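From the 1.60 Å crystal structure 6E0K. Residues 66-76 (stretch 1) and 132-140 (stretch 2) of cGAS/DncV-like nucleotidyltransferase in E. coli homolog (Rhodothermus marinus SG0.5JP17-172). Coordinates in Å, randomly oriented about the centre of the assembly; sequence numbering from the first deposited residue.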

# COMPACT_ATOMS: atom_id res chain seq x y z
N GLN A 66 4.84 -6.83 13.28
CA GLN A 66 3.99 -6.01 14.14
C GLN A 66 3.87 -6.63 15.53
O GLN A 66 3.43 -7.78 15.67
N LEU A 67 4.24 -5.86 16.55
CA LEU A 67 4.09 -6.30 17.93
C LEU A 67 2.67 -6.02 18.39
O LEU A 67 2.18 -4.89 18.24
N ASN A 68 2.00 -7.03 18.94
CA ASN A 68 0.62 -6.90 19.39
C ASN A 68 0.43 -7.09 20.89
O ASN A 68 -0.70 -6.99 21.37
N SER A 69 1.50 -7.35 21.64
CA SER A 69 1.33 -7.54 23.07
C SER A 69 1.15 -6.21 23.79
O SER A 69 0.69 -6.19 24.94
N VAL A 70 1.51 -5.12 23.15
CA VAL A 70 1.30 -3.78 23.67
C VAL A 70 0.83 -2.93 22.49
O VAL A 70 0.92 -3.35 21.33
N PHE A 71 0.31 -1.75 22.80
CA PHE A 71 -0.20 -0.89 21.75
C PHE A 71 0.04 0.57 22.08
O PHE A 71 -0.12 1.01 23.22
N MET A 72 0.41 1.33 21.06
CA MET A 72 0.38 2.78 21.14
C MET A 72 -1.03 3.24 20.78
O MET A 72 -1.85 2.47 20.28
N ASN A 73 -1.34 4.49 21.09
CA ASN A 73 -2.74 4.90 21.03
C ASN A 73 -2.84 6.41 21.16
O ASN A 73 -1.84 7.10 21.39
N ASN A 74 -4.06 6.91 21.02
CA ASN A 74 -4.37 8.33 21.16
C ASN A 74 -5.14 8.64 22.45
O ASN A 74 -5.78 9.68 22.53
N LEU A 75 -5.08 7.75 23.43
CA LEU A 75 -5.84 7.93 24.66
C LEU A 75 -5.22 8.99 25.56
O LEU A 75 -4.00 9.14 25.63
N THR A 76 -6.09 9.70 26.28
CA THR A 76 -5.65 10.56 27.36
C THR A 76 -5.36 9.72 28.59
O THR A 76 -5.73 8.55 28.68
N VAL A 132 9.03 -2.41 10.91
CA VAL A 132 8.95 -2.85 12.29
C VAL A 132 8.02 -1.89 13.02
O VAL A 132 8.27 -0.68 13.04
N CYS A 133 6.93 -2.40 13.59
CA CYS A 133 5.91 -1.50 14.11
C CYS A 133 5.22 -2.13 15.32
O CYS A 133 5.36 -3.32 15.59
N ILE A 134 4.48 -1.29 16.05
CA ILE A 134 3.66 -1.74 17.17
C ILE A 134 2.20 -1.42 16.84
O ILE A 134 1.90 -0.43 16.16
N GLN A 135 1.31 -2.28 17.30
CA GLN A 135 -0.12 -2.04 17.12
C GLN A 135 -0.48 -0.64 17.61
O GLN A 135 0.01 -0.19 18.64
N TYR A 136 -1.30 0.06 16.82
CA TYR A 136 -1.79 1.38 17.18
C TYR A 136 -3.31 1.31 17.27
O TYR A 136 -3.96 0.76 16.37
N ARG A 137 -3.87 1.83 18.35
CA ARG A 137 -5.32 1.87 18.53
C ARG A 137 -5.79 3.31 18.49
O ARG A 137 -5.40 4.12 19.35
N LYS A 138 -6.64 3.63 17.53
CA LYS A 138 -7.26 4.94 17.44
C LYS A 138 -8.63 4.84 18.09
O LYS A 138 -9.55 4.22 17.55
N TYR A 139 -8.76 5.45 19.28
CA TYR A 139 -9.97 5.42 20.07
C TYR A 139 -10.78 6.69 19.85
O TYR A 139 -10.22 7.76 19.59
N PRO A 140 -12.10 6.58 20.01
CA PRO A 140 -12.96 7.75 19.93
C PRO A 140 -12.88 8.60 21.20
O PRO A 140 -12.41 8.12 22.24

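How does one strand pair with a stretch that turns a corner? Strand 132-138 runs parallel to 66-68 and then to 71-73, and backbone groups on both sides are satisfied in turn: Leu67 N donates to Cys133 O (2.9 Å), Gln135 N to Leu67 O (2.9 Å), Met72 N to Gln135 O (2.9 Å) and Arg137 N to Met72 O (2.9 Å). The corner at Ser69 and Val70 interrupts this ladder.

What serves the amides beside the corner? Asn68 (chi1 m) holds OD1 where two donors converge: Gln135 NE2 at 2.8 Å and Gln66 NE2 at 2.9 Å. Gln66 and Gln135 both extend with chi1 and chi2 t, which brings their amides to it. At the other end of the Gln135 amide, OE1 accepts from Arg137 NE at 2.8 Å.

How is the arginine held? Arg137 starts with chi1 m and continues t, t, laying its guanidinium flat on the Phe71 ring (chi1 p), with CZ 3.7 Å from the ring centroid and the planes 5° apart. This cation-pi stack leaves the in-plane N-H groups of Arg137 free to hydrogen-bond at its rim: NH1 donates to Tyr139 OH at 3.0 Å, and NH2 makes a weak 3.1 Å bond to water 1, which in turn donates to Asn68 O at 2.6 Å.

What closes the far end? Asn74 (chi1 p) points toward the other stretch and uses both amide atoms on one backbone: Tyr139 N donates to OD1 at 2.8 Å, and ND2 donates to Tyr139 O at 3.0 Å. Nearby, Asn73 OD1 accepts from Leu75 N at 2.9 Å, while Leu75 CD2 packs 3.4 Å from Tyr139 CG.

Which contacts are apolar? On the face shared by Leu67, Met72, Ile134 and Tyr136, Ile134 (m, t) places CG2 4.2 Å from Met72 CG, and Met72 CB lies 4.1 Å from Tyr136 CD1.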

# COMPACT_ATOMS: atom_id res chain seq x y z
CB GLN A 66 2.61 -5.83 13.51
CG GLN A 66 1.64 -5.09 14.43
CD GLN A 66 0.34 -4.73 13.73
OE1 GLN A 66 0.35 -4.31 12.57
NE2 GLN A 66 -0.78 -4.85 14.44
CB LEU A 67 5.09 -5.57 18.83
CG LEU A 67 5.08 -6.02 20.28
CD1 LEU A 67 5.57 -7.44 20.36
CD2 LEU A 67 5.91 -5.07 21.14
CB ASN A 68 -0.28 -7.89 18.65
CG ASN A 68 -0.47 -7.51 17.20
OD1 ASN A 68 -0.78 -6.36 16.90
ND2 ASN A 68 -0.28 -8.47 16.30
CB SER A 69 2.54 -8.28 23.63
OG SER A 69 3.72 -7.53 23.39
CB VAL A 70 2.58 -3.19 24.29
CG1 VAL A 70 3.07 -4.08 25.44
CG2 VAL A 70 3.65 -3.05 23.25
CB PHE A 71 -1.70 -1.11 21.49
CG PHE A 71 -2.54 -1.05 22.72
CD1 PHE A 71 -3.13 0.14 23.12
CD2 PHE A 71 -2.74 -2.19 23.48
CE1 PHE A 71 -3.90 0.20 24.27
CE2 PHE A 71 -3.51 -2.14 24.63
CZ PHE A 71 -4.09 -0.95 25.02
CB MET A 72 1.49 3.35 20.25
CG MET A 72 2.84 2.69 20.66
SD MET A 72 4.30 3.36 19.86
CE MET A 72 4.01 5.12 20.06
CB ASN A 73 -3.55 4.22 22.13
CG ASN A 73 -2.98 4.52 23.49
OD1 ASN A 73 -3.16 5.61 24.00
ND2 ASN A 73 -2.24 3.56 24.06
CB ASN A 74 -5.17 8.82 19.96
CG ASN A 74 -6.53 8.14 19.85
OD1 ASN A 74 -6.73 7.04 20.36
ND2 ASN A 74 -7.46 8.81 19.18
CB LEU A 75 -5.90 6.61 25.44
CG LEU A 75 -6.59 5.47 24.72
CD1 LEU A 75 -6.27 4.17 25.45
CD2 LEU A 75 -8.10 5.78 24.71
CB THR A 76 -6.71 11.60 27.71
OG1 THR A 76 -7.86 10.92 28.26
CG2 THR A 76 -7.11 12.41 26.48
CB VAL A 132 10.33 -2.88 12.95
CG1 VAL A 132 10.21 -3.24 14.41
CG2 VAL A 132 11.24 -3.86 12.22
CB CYS A 133 4.88 -1.16 13.04
SG CYS A 133 4.04 -2.59 12.31
CB ILE A 134 4.10 -1.07 18.49
CG1 ILE A 134 5.51 -1.54 18.87
CG2 ILE A 134 3.13 -1.40 19.61
CD1 ILE A 134 5.98 -0.96 20.17
CB GLN A 135 -0.91 -3.09 17.91
CG GLN A 135 -2.41 -3.00 17.77
CD GLN A 135 -3.11 -3.98 18.69
OE1 GLN A 135 -3.87 -3.59 19.57
NE2 GLN A 135 -2.82 -5.27 18.52
CB TYR A 136 -1.38 2.43 16.13
CG TYR A 136 -1.83 3.83 16.50
CD1 TYR A 136 -1.06 4.61 17.33
CD2 TYR A 136 -3.02 4.35 16.01
CE1 TYR A 136 -1.46 5.91 17.68
CE2 TYR A 136 -3.43 5.62 16.35
CZ TYR A 136 -2.65 6.40 17.18
OH TYR A 136 -3.07 7.67 17.49
CB ARG A 137 -5.72 1.22 19.86
CG ARG A 137 -5.40 -0.27 19.93
CD ARG A 137 -6.00 -0.86 21.20
NE ARG A 137 -5.60 -2.26 21.39
CZ ARG A 137 -6.01 -3.01 22.40
NH1 ARG A 137 -6.83 -2.51 23.32
NH2 ARG A 137 -5.59 -4.27 22.50
CB LYS A 138 -7.37 5.40 15.99
CG LYS A 138 -8.01 6.77 15.85
CD LYS A 138 -7.88 7.32 14.44
CE LYS A 138 -8.50 6.38 13.41
NZ LYS A 138 -8.47 7.02 12.05
CB TYR A 139 -9.66 5.31 21.56
CG TYR A 139 -9.27 3.93 22.06
CD1 TYR A 139 -7.95 3.51 22.03
CD2 TYR A 139 -10.23 3.09 22.61
CE1 TYR A 139 -7.60 2.25 22.52
CE2 TYR A 139 -9.89 1.83 23.08
CZ TYR A 139 -8.57 1.43 23.05
OH TYR A 139 -8.23 0.19 23.53
CB PRO A 140 -14.36 7.14 19.78
CG PRO A 140 -14.25 5.84 20.48
CD PRO A 140 -12.87 5.34 20.18
O HOH W 1 -2.81 -5.62 21.95